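Local coordinates for protein oxidoreductase (Thermotoga maritima, PDB 1ZH8) that binds NADP and probably catalyses the NADP-dependent oxidation or reduction of an alcohol or carbonyl substrate, as a member of the GFO/IDH/MocA oxidoreductase family, at residues C26-A29 against A30-L33; D297-V301 against V302-K306; F238-E241 against N242-G246; P114-D118 against V119-K123; V172-D175 against E176-Y180. All coordinates share one frame; numbering follows the deposited sequence. Where two conformers were deposited one is given.

Contact 1. Residues C26-A29 against A30-L33; sequences CGIA and AREL. With NAP (NADP nicotinamide-adenine-dinucleotide phosphate), chain D.
Arg31 and Ile28 meet one turn apart at the start of helix 28-39, where the guanidinium NH2 of Arg31 comes to 3.8 Å from Ile28 CG1. Gly27 is the N-cap, and its carbonyl O takes the first helical bond, from Arg31 N; Ile28 O and Ala29 O are satisfied in turn by Glu32 N and Leu33 N. The amides at the helix start look outward to the cofactor instead. Ile28 N donates almost straight to O1A of NADP (3.0 Å, 174°), and Ala29 N to O1N of NADP at 2.8 Å, one phosphate oxygen each. A water accepts from Ala30 N, and weakly from Gly27 N, and probably donates to the same O1N. A second water donates to Cys26 O at 2.7 Å and accepts from Arg31 NE, a site reached because the arginine chain bends at chi3 (-74°). The other end of that guanidinium pairs with its neighbour: Arg31 NH1 lies 3.2 Å from Glu32 OE2, a salt bridge on the anti side of the carboxylate, tilted out of both planes, whereas Glu32 OE1 goes to Lys179. With an alanine in place of Arg31, Glu32 OE2 would probably be left without this mate and the water on Cys26 O without its donor. Gly27 is pressed so close to the cofactor that a CB would run into O5B of NADP. This is the phosphate-binding turn of a Rossmann fold, strand 19-24 leading into helix 28-39, with a sequence consistent with the GxGxxA fingerprint.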
# COMPACT_ATOMS: atom_id res chain seq x y z
N CYS A 26 29.79 16.59 17.27
CA CYS A 26 30.41 16.91 16.01
C CYS A 26 30.56 15.65 15.15
O CYS A 26 31.66 15.10 15.01
CB CYS A 26 31.78 17.53 16.27
SG CYS A 26 31.70 19.01 17.32
N GLY A 27 29.44 15.21 14.59
CA GLY A 27 29.40 14.01 13.77
C GLY A 27 28.92 14.34 12.37
O GLY A 27 29.10 15.47 11.89
N ILE A 28 28.27 13.38 11.74
CA ILE A 28 27.92 13.51 10.34
C ILE A 28 27.01 14.72 10.09
O ILE A 28 27.36 15.61 9.30
CB ILE A 28 27.34 12.20 9.78
CG1 ILE A 28 28.39 11.10 9.86
CG2 ILE A 28 26.90 12.38 8.33
CD1 ILE A 28 27.83 9.69 9.62
N ALA A 29 25.88 14.78 10.79
CA ALA A 29 24.95 15.89 10.59
C ALA A 29 25.60 17.25 10.82
O ALA A 29 25.45 18.17 10.00
CB ALA A 29 23.74 15.73 11.45
N ALA A 30 26.36 17.37 11.91
CA ALA A 30 26.98 18.66 12.21
C ALA A 30 27.94 19.10 11.08
O ALA A 30 27.88 20.24 10.65
CB ALA A 30 27.70 18.60 13.55
N ARG A 31 28.80 18.20 10.62
CA ARG A 31 29.80 18.51 9.63
C ARG A 31 29.17 18.74 8.27
O ARG A 31 29.53 19.66 7.55
CB ARG A 31 30.80 17.36 9.48
CG ARG A 31 31.89 17.23 10.55
CD ARG A 31 33.00 16.27 10.07
NE ARG A 31 32.52 14.90 10.14
CZ ARG A 31 32.20 14.14 9.10
NH1 ARG A 31 32.32 14.57 7.84
NH2 ARG A 31 31.74 12.91 9.32
N GLU A 32 28.22 17.87 7.90
CA GLU A 32 27.89 17.70 6.50
C GLU A 32 26.59 18.39 6.13
O GLU A 32 26.38 18.77 4.97
CB GLU A 32 27.85 16.21 6.12
CG GLU A 32 29.26 15.59 5.97
CD GLU A 32 29.26 14.12 5.51
OE1 GLU A 32 28.19 13.61 5.10
OE2 GLU A 32 30.34 13.49 5.57
N LEU A 33 25.74 18.58 7.14
CA LEU A 33 24.39 19.08 6.91
C LEU A 33 24.22 20.45 7.59
O LEU A 33 23.77 21.40 6.96
CB LEU A 33 23.36 18.05 7.40
CG LEU A 33 23.42 16.65 6.74
CD1 LEU A 33 22.38 15.73 7.32
CD2 LEU A 33 23.23 16.73 5.21
PA NAP D . 26.80 10.69 14.49
O1A NAP D . 27.69 10.84 13.31
O2A NAP D . 27.07 9.48 15.28
O5B NAP D . 26.87 12.04 15.35
C5B NAP D . 26.69 12.01 16.74
C4B NAP D . 27.77 12.87 17.37
O4B NAP D . 27.50 13.06 18.76
C3B NAP D . 29.15 12.23 17.28
O3B NAP D . 30.03 13.29 17.08
C2B NAP D . 29.30 11.64 18.67
O2B NAP D . 30.54 11.23 19.22
C1B NAP D . 28.67 12.75 19.49
N9A NAP D . 28.35 12.28 20.84
C8A NAP D . 27.96 11.02 21.23
N7A NAP D . 27.74 11.05 22.57
C5A NAP D . 27.99 12.30 23.02
C6A NAP D . 27.94 12.89 24.28
N6A NAP D . 27.60 12.18 25.34
N1A NAP D . 28.23 14.22 24.43
C2A NAP D . 28.60 14.96 23.33
N3A NAP D . 28.67 14.39 22.09
C4A NAP D . 28.36 13.09 21.94
O3 NAP D . 25.29 10.61 13.97
PN NAP D . 24.58 11.73 13.06
O1N NAP D . 25.35 13.01 12.95
O2N NAP D . 24.18 10.93 11.91
O5D NAP D . 23.23 12.10 13.86
C5D NAP D . 23.17 13.01 14.94
C4D NAP D . 21.76 13.59 15.01
O4D NAP D . 21.44 14.19 13.76
C3D NAP D . 20.72 12.49 15.25
O3D NAP D . 19.73 12.92 16.15
C2D NAP D . 20.09 12.25 13.90
O2D NAP D . 18.75 11.83 13.99
C1D NAP D . 20.24 13.62 13.25
N1N NAP D . 20.29 13.50 11.79
C2N NAP D . 19.35 14.17 11.06
C3N NAP D . 19.33 14.09 9.67
C7N NAP D . 18.44 15.00 8.86
O7N NAP D . 18.47 14.82 7.46
N7N NAP D . 17.67 15.93 9.44
C4N NAP D . 20.30 13.31 9.02
C5N NAP D . 21.27 12.64 9.77
C6N NAP D . 21.26 12.74 11.17
P2B NAP D . 32.07 11.54 18.83
O1X NAP D . 32.55 12.84 19.45
O2X NAP D . 32.24 11.65 17.33
O3X NAP D . 32.84 10.37 19.38
O HOH W 1 33.14 14.12 12.97
O HOH W 2 26.50 15.11 14.23

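Contact 2. Residues D297-V301 against V302-K306; sequences DFYQV and VAEGK. With EDO (1,2-ethanediol), chain G.
Val302 packs on Phe298 and Ala303 on Tyr299 in the last turns of helix 290-303, an i to i+4 pattern running into the C-terminal end of the helix. Phe298 and Val302 lie side by side and point the same way. The CG2 methyl of Val302 sits over one face of the phenylalanine ring, 4.0 Å from its centroid, a CH-pi contact. Ala303 CB does the same to Tyr299, 3.8 Å from the ring centroid; both methyls sit off-centre over their rings, Ala303 CB nearest to CZ. Both rings are swung there by a first torsion that sets CG anti to the backbone N (171° in Phe298, 176° in Tyr299). At the edge of the tyrosine ring, near its plane, comes Glu304 OE2, the carboxylate turned 80° against the ring; Tyr299 OH itself bonds to Arg17 O. Glu304 OE1 approaches Gln300 CG to 3.1 Å, the amide and carboxylate planes far from parallel. Phe298 and Tyr299 also touch Phe45 of strand 45-51, so this helix end packs against the nucleotide-binding half of the chain. Beyond the last turn Gly305 takes a positive phi, and the chain folds back: Gln300 O accepts both Glu304 N and Lys306 N, from opposite faces of its plane. Lys306 then runs back, extended until chi4, across Asp297 at about a right angle. Asp297 OD2 bonds to Tyr137 OH, and Asp297 OD1 offers its syn lone pair to Lys306 NZ in a 2.8 Å salt bridge.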
# COMPACT_ATOMS: atom_id res chain seq x y z
N ASP A 297 14.36 29.86 10.15
CA ASP A 297 13.08 29.86 10.84
C ASP A 297 13.29 29.95 12.36
O ASP A 297 12.63 30.74 13.06
CB ASP A 297 12.26 28.62 10.44
CG ASP A 297 10.87 28.60 11.06
OD1 ASP A 297 10.07 29.52 10.81
OD2 ASP A 297 10.57 27.64 11.77
N PHE A 298 14.26 29.17 12.84
CA PHE A 298 14.69 29.19 14.24
C PHE A 298 15.19 30.58 14.66
O PHE A 298 14.92 31.04 15.77
CB PHE A 298 15.77 28.14 14.42
CG PHE A 298 16.48 28.16 15.74
CD1 PHE A 298 15.82 27.79 16.90
CD2 PHE A 298 17.83 28.50 15.81
CE1 PHE A 298 16.50 27.76 18.14
CE2 PHE A 298 18.51 28.48 17.02
CZ PHE A 298 17.85 28.10 18.19
N TYR A 299 15.91 31.25 13.76
CA TYR A 299 16.36 32.60 14.03
C TYR A 299 15.16 33.52 14.26
O TYR A 299 15.19 34.38 15.13
CB TYR A 299 17.26 33.16 12.92
CG TYR A 299 17.62 34.61 13.21
CD1 TYR A 299 18.73 34.92 13.99
CD2 TYR A 299 16.82 35.66 12.74
CE1 TYR A 299 19.05 36.24 14.30
CE2 TYR A 299 17.14 36.99 13.03
CZ TYR A 299 18.25 37.27 13.81
OH TYR A 299 18.58 38.57 14.10
N GLN A 300 14.13 33.34 13.44
CA GLN A 300 12.98 34.25 13.48
C GLN A 300 12.15 33.98 14.74
O GLN A 300 11.59 34.91 15.34
CB GLN A 300 12.14 34.13 12.20
CG GLN A 300 12.76 34.85 11.01
CD GLN A 300 11.93 34.73 9.75
OE1 GLN A 300 11.70 33.64 9.25
NE2 GLN A 300 11.47 35.87 9.23
N VAL A 301 12.10 32.70 15.14
CA VAL A 301 11.41 32.30 16.36
C VAL A 301 12.12 32.91 17.56
O VAL A 301 11.48 33.55 18.41
CB VAL A 301 11.30 30.76 16.50
CG1 VAL A 301 10.84 30.38 17.90
CG2 VAL A 301 10.32 30.22 15.46
N VAL A 302 13.43 32.74 17.61
CA VAL A 302 14.20 33.22 18.73
C VAL A 302 14.31 34.72 18.79
O VAL A 302 14.09 35.32 19.84
CB VAL A 302 15.59 32.57 18.77
CG1 VAL A 302 16.54 33.31 19.78
CG2 VAL A 302 15.44 31.10 19.11
N ALA A 303 14.65 35.35 17.66
CA ALA A 303 15.03 36.76 17.69
C ALA A 303 13.91 37.71 17.33
O ALA A 303 13.83 38.80 17.86
CB ALA A 303 16.25 37.02 16.78
N GLU A 304 13.05 37.29 16.40
CA GLU A 304 12.04 38.17 15.83
C GLU A 304 10.62 37.83 16.23
O GLU A 304 9.69 38.32 15.63
CB GLU A 304 12.17 38.20 14.30
CG GLU A 304 13.40 38.97 13.80
CD GLU A 304 13.71 38.75 12.32
OE1 GLU A 304 13.15 37.80 11.72
OE2 GLU A 304 14.54 39.52 11.78
N GLY A 305 10.46 37.00 17.26
CA GLY A 305 9.14 36.62 17.80
C GLY A 305 8.14 35.89 16.88
O GLY A 305 6.92 36.01 17.06
N LYS A 306 8.65 35.15 15.90
CA LYS A 306 7.78 34.33 15.05
C LYS A 306 7.30 33.11 15.85
O LYS A 306 8.09 32.49 16.56
CB LYS A 306 8.53 33.89 13.78
CG LYS A 306 7.68 33.08 12.79
CD LYS A 306 8.44 32.77 11.49
CE LYS A 306 7.66 31.84 10.58
NZ LYS A 306 7.43 30.49 11.18
C1 EDO G . 11.33 34.13 22.40
O1 EDO G . 12.75 34.27 22.19
C2 EDO G . 10.99 32.67 22.69
O2 EDO G . 12.02 32.03 23.46
O HOH W 3 8.88 33.09 19.37

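Contact 3. Residues F238-E241 against N242-G246; sequences FEFE and NGTVG
Phe238 lays its ring over Gly246, its partner across the hairpin of strands 233-240 and 245-251. From CB, chi1 of 47° puts CG between the backbone N and the carbonyl carbon, which turns the ring across the neighbouring strand. CG and CD1 then lie above Gly246 O, CE1 is 3.6 Å from Gly246 C, and CE2 and CZ come over Gly246 CA. That CA stands 3.7 Å from the ring centroid, 18° off the normal, a CH-pi contact. A side chain on Gly246 would collide with CE2. The ring edge meets Phe240 CZ, and Phe322 adds an edge-to-face contact. A serine in place of Phe238 would probably open a gap above Gly246 and leave Phe322 and Phe240 without their ring partner. Below the ring the strands are joined by Phe238 N to Gly246 O and Gly246 N to Phe238 O. Phe240 N bonds to Thr244 O at 2.8 Å, and a type I turn closed by Gly243 N on Phe240 O ends the hairpin. In the turn, Asn242 OD1 accepts from Thr244 N (2.9 Å), making an Asx turn, and also from Thr244 OG1. The hairpin thus separates its chemistry: the ring side is aromatic and buried, while Glu239 on the other side, bound by Trp216, carries a charge that meets Lys222 of the second subunit.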
# COMPACT_ATOMS: atom_id res chain seq x y z
N PHE A 238 -3.35 3.64 6.48
CA PHE A 238 -3.86 4.54 7.49
C PHE A 238 -4.93 5.42 6.84
O PHE A 238 -5.12 5.41 5.63
CB PHE A 238 -2.72 5.39 8.09
CG PHE A 238 -1.79 5.99 7.06
CD1 PHE A 238 -0.77 5.21 6.47
CD2 PHE A 238 -1.94 7.31 6.67
CE1 PHE A 238 0.10 5.74 5.53
CE2 PHE A 238 -1.06 7.87 5.72
CZ PHE A 238 -0.03 7.08 5.15
N GLU A 239 -5.63 6.17 7.67
CA GLU A 239 -6.62 7.08 7.17
C GLU A 239 -6.35 8.42 7.85
O GLU A 239 -6.08 8.49 9.04
CB GLU A 239 -8.02 6.54 7.49
CG GLU A 239 -9.17 7.34 6.95
CD GLU A 239 -10.53 6.67 7.18
OE1 GLU A 239 -10.61 5.70 7.97
OE2 GLU A 239 -11.52 7.11 6.57
N PHE A 240 -6.34 9.49 7.07
CA PHE A 240 -6.25 10.81 7.64
C PHE A 240 -7.61 11.18 8.25
O PHE A 240 -8.65 10.60 7.89
CB PHE A 240 -5.86 11.82 6.57
CG PHE A 240 -4.46 11.65 6.05
CD1 PHE A 240 -4.19 10.81 4.96
CD2 PHE A 240 -3.41 12.36 6.62
CE1 PHE A 240 -2.90 10.68 4.45
CE2 PHE A 240 -2.10 12.21 6.15
CZ PHE A 240 -1.85 11.37 5.07
N GLU A 241 -7.61 12.15 9.17
CA GLU A 241 -8.86 12.64 9.76
C GLU A 241 -9.80 13.17 8.71
O GLU A 241 -11.00 13.18 8.94
CB GLU A 241 -8.62 13.74 10.79
CG GLU A 241 -8.00 13.25 12.10
CD GLU A 241 -7.63 14.39 13.04
OE1 GLU A 241 -7.90 15.56 12.68
OE2 GLU A 241 -7.07 14.12 14.13
N ASN A 242 -9.26 13.60 7.56
CA ASN A 242 -10.11 14.12 6.47
C ASN A 242 -10.76 13.03 5.62
O ASN A 242 -11.54 13.33 4.74
CB ASN A 242 -9.37 15.17 5.61
CG ASN A 242 -8.23 14.57 4.78
OD1 ASN A 242 -8.17 13.36 4.54
ND2 ASN A 242 -7.32 15.44 4.35
N GLY A 243 -10.42 11.77 5.87
CA GLY A 243 -11.00 10.65 5.13
C GLY A 243 -10.12 10.07 4.04
O GLY A 243 -10.49 9.06 3.44
N THR A 244 -8.96 10.71 3.80
CA THR A 244 -8.03 10.24 2.79
C THR A 244 -7.35 8.97 3.28
O THR A 244 -7.00 8.87 4.47
CB THR A 244 -6.93 11.28 2.50
OG1 THR A 244 -7.54 12.54 2.22
CG2 THR A 244 -6.07 10.86 1.31
N VAL A 245 -7.17 8.01 2.37
CA VAL A 245 -6.47 6.76 2.69
C VAL A 245 -5.01 6.85 2.27
O VAL A 245 -4.68 7.34 1.17
CB VAL A 245 -7.14 5.56 2.00
CG1 VAL A 245 -6.37 4.24 2.29
CG2 VAL A 245 -8.62 5.45 2.38
N GLY A 246 -4.12 6.38 3.14
CA GLY A 246 -2.70 6.37 2.85
C GLY A 246 -2.11 4.98 2.85
O GLY A 246 -2.57 4.10 3.58

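Contact 4. Residues P114-D118 against V119-K123; sequences PISTD and VETGK
Asp118 reaches Thr121 through a first torsion of 49°, which holds its CG between the backbone N and the carbonyl carbon and folds the carboxylate back over the start of helix 119-131. There OD1 accepts twice, from Thr121 N at 3.0 Å and from Thr121 OG1 at 2.7 Å. Both donors come from the same face of the carboxylate: the amide nearly along the C-O direction, the hydroxyl on the syn side but tilted out of the plane. Thr121 meets it with OG1 beside its own backbone N (chi1 -44°), which leaves CG2 turned the other way, 3.2 Å from Ser116 OG. The second oxygen is held as well. Thr117, its OG1 likewise between N and carbonyl carbon, donates to Asp118 OD2 at 2.8 Å from well above the carboxylate plane. Gly122 N returns to Asp118 O, in the carbonyl plane, as the first helical bond, and Ser116 CB lies against Gly122, as does Ile115 CD1 on Gly122 O. The first helical amide, Val119 N, is taken by Glu324 of helix 313-329. Asp118 is therefore an N-cap with three side-chain bonds fixing its rotation, and the amide end of the helix would probably stabilise its negative charge, against the opposing effect of Glu324.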
# COMPACT_ATOMS: atom_id res chain seq x y z
N PRO A 114 14.91 12.41 15.58
CA PRO A 114 13.56 12.42 16.17
C PRO A 114 13.55 13.20 17.48
O PRO A 114 14.61 13.31 18.13
CB PRO A 114 13.28 10.93 16.44
CG PRO A 114 14.30 10.17 15.54
CD PRO A 114 15.49 11.05 15.51
N ILE A 115 12.39 13.74 17.86
CA ILE A 115 12.26 14.42 19.13
C ILE A 115 12.90 13.63 20.28
O ILE A 115 13.64 14.20 21.08
CB ILE A 115 10.79 14.82 19.43
CG1 ILE A 115 10.73 15.72 20.67
CG2 ILE A 115 9.91 13.59 19.60
CD1 ILE A 115 9.30 16.07 21.12
N SER A 116 12.63 12.32 20.36
CA SER A 116 13.24 11.45 21.38
C SER A 116 13.14 9.99 20.95
O SER A 116 12.81 9.71 19.81
CB SER A 116 12.61 11.65 22.75
OG SER A 116 13.38 10.99 23.74
N THR A 117 13.42 9.06 21.87
CA THR A 117 13.57 7.66 21.53
C THR A 117 12.23 6.98 21.34
O THR A 117 12.14 5.93 20.69
CB THR A 117 14.32 6.90 22.64
OG1 THR A 117 13.64 7.13 23.88
CG2 THR A 117 15.77 7.39 22.76
N ASP A 118 11.20 7.58 21.93
CA ASP A 118 9.83 7.07 21.92
C ASP A 118 8.87 8.16 22.41
O ASP A 118 9.31 9.21 22.91
CB ASP A 118 9.70 5.82 22.81
CG ASP A 118 10.31 6.03 24.18
OD1 ASP A 118 9.72 6.78 24.97
OD2 ASP A 118 11.41 5.48 24.46
N VAL A 119 7.58 7.90 22.32
CA VAL A 119 6.58 8.92 22.68
C VAL A 119 6.51 9.27 24.17
O VAL A 119 6.40 10.45 24.49
CB VAL A 119 5.18 8.59 22.10
CG1 VAL A 119 4.16 9.59 22.59
CG2 VAL A 119 5.24 8.64 20.59
N GLU A 120 6.58 8.29 25.08
CA GLU A 120 6.62 8.67 26.50
C GLU A 120 7.80 9.60 26.87
O GLU A 120 7.64 10.52 27.67
CB GLU A 120 6.53 7.45 27.46
CG GLU A 120 7.72 6.49 27.47
CD GLU A 120 7.63 5.42 28.58
OE1 GLU A 120 6.79 5.55 29.49
OE2 GLU A 120 8.42 4.46 28.53
N THR A 121 8.95 9.39 26.24
CA THR A 121 10.10 10.25 26.49
C THR A 121 9.93 11.57 25.76
O THR A 121 10.30 12.63 26.29
CB THR A 121 11.42 9.58 26.07
OG1 THR A 121 11.44 8.22 26.51
CG2 THR A 121 12.58 10.26 26.73
N GLY A 122 9.39 11.49 24.54
CA GLY A 122 9.07 12.67 23.74
C GLY A 122 8.17 13.64 24.50
O GLY A 122 8.42 14.86 24.48
N LYS A 123 7.15 13.12 25.19
CA LYS A 123 6.21 13.95 25.95
C LYS A 123 6.92 14.78 27.00
O LYS A 123 6.44 15.84 27.36
CB LYS A 123 5.16 13.13 26.66
CG LYS A 123 3.96 12.71 25.85
CD LYS A 123 3.21 11.65 26.68
CE LYS A 123 2.15 10.93 25.87
NZ LYS A 123 1.34 10.01 26.73

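Contact 5. Residues V172-D175 against E176-Y180; sequences VGMD and ENNKY. With NAP (NADP nicotinamide-adenine-dinucleotide phosphate), chain D.
A chi1 of 59° in Asp175 puts its CG between the backbone N and the carbonyl carbon, bringing OD1 to 3.2 Å from Asn177 N; in Asn178, CG anti to the backbone N (chi1 -177°) sends the amide toward Met174, a selenomethionine here. Asn177 N makes a hydrogen bond to Asp175 OD1, its N-H reaching the oxygen from well above the carboxylate plane, and the Asn177 side-chain amide plane stands 85° to that carboxylate. Asn178 ND2 lies 3.5 Å from Met174 CG and 3.8 Å from Met174 CE, the two side chains crossing at a slant. Two turns in series shape this loop between strand 163-171 and helix 184-187: a type I beta turn closed by Asn178 N on Asp175 O (3.1 Å), then an Asx turn in which the side-chain Asn178 OD1 accepts from Tyr180 N (2.8 Å), in the carbonyl plane. One amide side chain thus packs on Met174 through its nitrogen and fixes the next bend through its oxygen. Beyond that bend Tyr180 belongs to the cofactor pocket. Its ring presents an edge to O2N of NADP, Tyr180 CE1 at 3.6 Å, and that same CE1 lies equally near C5N of the nicotinamide ring. Met174 CE reaches Tyr180 CD2 at 4.4 Å.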
# COMPACT_ATOMS: atom_id res chain seq x y z
N VAL A 172 15.40 2.63 0.06
CA VAL A 172 16.68 3.32 0.30
C VAL A 172 17.93 2.56 -0.17
O VAL A 172 18.92 3.18 -0.56
CB VAL A 172 16.80 3.80 1.77
CG1 VAL A 172 17.88 4.87 1.89
CG2 VAL A 172 15.46 4.38 2.26
N GLY A 173 17.88 1.22 -0.16
CA GLY A 173 19.02 0.39 -0.56
C GLY A 173 20.35 0.68 0.14
O GLY A 173 21.41 0.66 -0.49
N MSE A 174 20.29 0.95 1.45
CA MSE A 174 21.52 1.20 2.21
C MSE A 174 22.34 -0.07 2.25
O MSE A 174 21.79 -1.16 2.45
CB MSE A 174 21.23 1.63 3.64
CG MSE A 174 20.53 2.95 3.78
SE MSE A 174 20.15 3.32 5.67
CE MSE A 174 20.20 5.27 5.65
N ASP A 175 23.64 0.05 2.05
CA ASP A 175 24.50 -1.12 2.15
C ASP A 175 25.67 -0.87 3.08
O ASP A 175 25.65 0.07 3.87
CB ASP A 175 24.95 -1.60 0.76
CG ASP A 175 25.73 -0.54 -0.04
OD1 ASP A 175 26.12 0.53 0.50
OD2 ASP A 175 25.96 -0.81 -1.26
N GLU A 176 26.68 -1.72 2.99
CA GLU A 176 27.80 -1.69 3.92
C GLU A 176 28.64 -0.40 3.77
O GLU A 176 29.38 -0.03 4.68
CB GLU A 176 28.65 -2.98 3.82
CG GLU A 176 28.94 -3.48 2.38
CD GLU A 176 27.78 -4.25 1.69
OE1 GLU A 176 28.01 -4.74 0.56
OE2 GLU A 176 26.66 -4.35 2.25
N ASN A 177 28.50 0.28 2.63
CA ASN A 177 29.25 1.51 2.36
C ASN A 177 28.53 2.78 2.78
O ASN A 177 29.03 3.87 2.54
CB ASN A 177 29.60 1.63 0.87
CG ASN A 177 30.45 0.50 0.38
OD1 ASN A 177 31.56 0.29 0.85
ND2 ASN A 177 29.93 -0.23 -0.60
N ASN A 178 27.37 2.65 3.39
CA ASN A 178 26.65 3.80 3.85
C ASN A 178 27.18 4.20 5.22
O ASN A 178 27.28 3.37 6.13
CB ASN A 178 25.17 3.49 3.91
CG ASN A 178 24.34 4.67 4.32
OD1 ASN A 178 24.55 5.28 5.38
ND2 ASN A 178 23.37 5.00 3.49
N LYS A 179 27.52 5.48 5.36
CA LYS A 179 28.15 5.98 6.59
C LYS A 179 27.23 5.93 7.84
O LYS A 179 27.72 5.71 8.95
CB LYS A 179 28.69 7.39 6.38
CG LYS A 179 27.57 8.43 6.15
CD LYS A 179 28.11 9.82 5.89
CE LYS A 179 28.19 10.13 4.41
NZ LYS A 179 29.24 11.14 4.21
N TYR A 180 25.93 6.11 7.67
CA TYR A 180 25.02 6.14 8.82
C TYR A 180 24.91 4.77 9.47
O TYR A 180 24.70 4.66 10.67
CB TYR A 180 23.63 6.61 8.42
CG TYR A 180 23.56 8.04 7.96
CD1 TYR A 180 23.88 9.09 8.82
CD2 TYR A 180 23.14 8.35 6.66
CE1 TYR A 180 23.81 10.42 8.39
CE2 TYR A 180 23.07 9.67 6.22
CZ TYR A 180 23.40 10.70 7.08
OH TYR A 180 23.31 12.00 6.64
PA NAP D . 26.80 10.69 14.49
O1A NAP D . 27.69 10.84 13.31
O2A NAP D . 27.07 9.48 15.28
O5B NAP D . 26.87 12.04 15.35
C5B NAP D . 26.69 12.01 16.74
C4B NAP D . 27.77 12.87 17.37
O4B NAP D . 27.50 13.06 18.76
C3B NAP D . 29.15 12.23 17.28
O3B NAP D . 30.03 13.29 17.08
C2B NAP D . 29.30 11.64 18.67
O2B NAP D . 30.54 11.23 19.22
C1B NAP D . 28.67 12.75 19.49
N9A NAP D . 28.35 12.28 20.84
C8A NAP D . 27.96 11.02 21.23
N7A NAP D . 27.74 11.05 22.57
C5A NAP D . 27.99 12.30 23.02
C6A NAP D . 27.94 12.89 24.28
N6A NAP D . 27.60 12.18 25.34
N1A NAP D . 28.23 14.22 24.43
C2A NAP D . 28.60 14.96 23.33
N3A NAP D . 28.67 14.39 22.09
C4A NAP D . 28.36 13.09 21.94
O3 NAP D . 25.29 10.61 13.97
PN NAP D . 24.58 11.73 13.06
O1N NAP D . 25.35 13.01 12.95
O2N NAP D . 24.18 10.93 11.91
O5D NAP D . 23.23 12.10 13.86
C5D NAP D . 23.17 13.01 14.94
C4D NAP D . 21.76 13.59 15.01
O4D NAP D . 21.44 14.19 13.76
C3D NAP D . 20.72 12.49 15.25
O3D NAP D . 19.73 12.92 16.15
C2D NAP D . 20.09 12.25 13.90
O2D NAP D . 18.75 11.83 13.99
C1D NAP D . 20.24 13.62 13.25
N1N NAP D . 20.29 13.50 11.79
C2N NAP D . 19.35 14.17 11.06
C3N NAP D . 19.33 14.09 9.67
C7N NAP D . 18.44 15.00 8.86
O7N NAP D . 18.47 14.82 7.46
N7N NAP D . 17.67 15.93 9.44
C4N NAP D . 20.30 13.31 9.02
C5N NAP D . 21.27 12.64 9.77
C6N NAP D . 21.26 12.74 11.17
P2B NAP D . 32.07 11.54 18.83
O1X NAP D . 32.55 12.84 19.45
O2X NAP D . 32.24 11.65 17.33
O3X NAP D . 32.84 10.37 19.38

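Along the chain the contacts come in the order 1, 4, 5, 3 and 2; each is a local turn or helix end, so none nests in or crosses another. Contact 1 opens helix 28-39 after the first Rossmann strand, and contact 4 caps helix 119-131 after strand 108-112 in the same domain. Contact 5 lies in a loop leaving the large mixed sheet, contact 3 closes a hairpin within that sheet, and contact 2 ends helix 290-303 against strands 19-24, 45-51 and 108-112 of the nucleotide-binding domain. Contacts 1 and 5 touch, through Glu32 with Lys179 and Ile28 with Tyr180, and share NADP. Contacts 1 and 3 lie on opposite sides of the chain's centre, about 36 Å apart between centres.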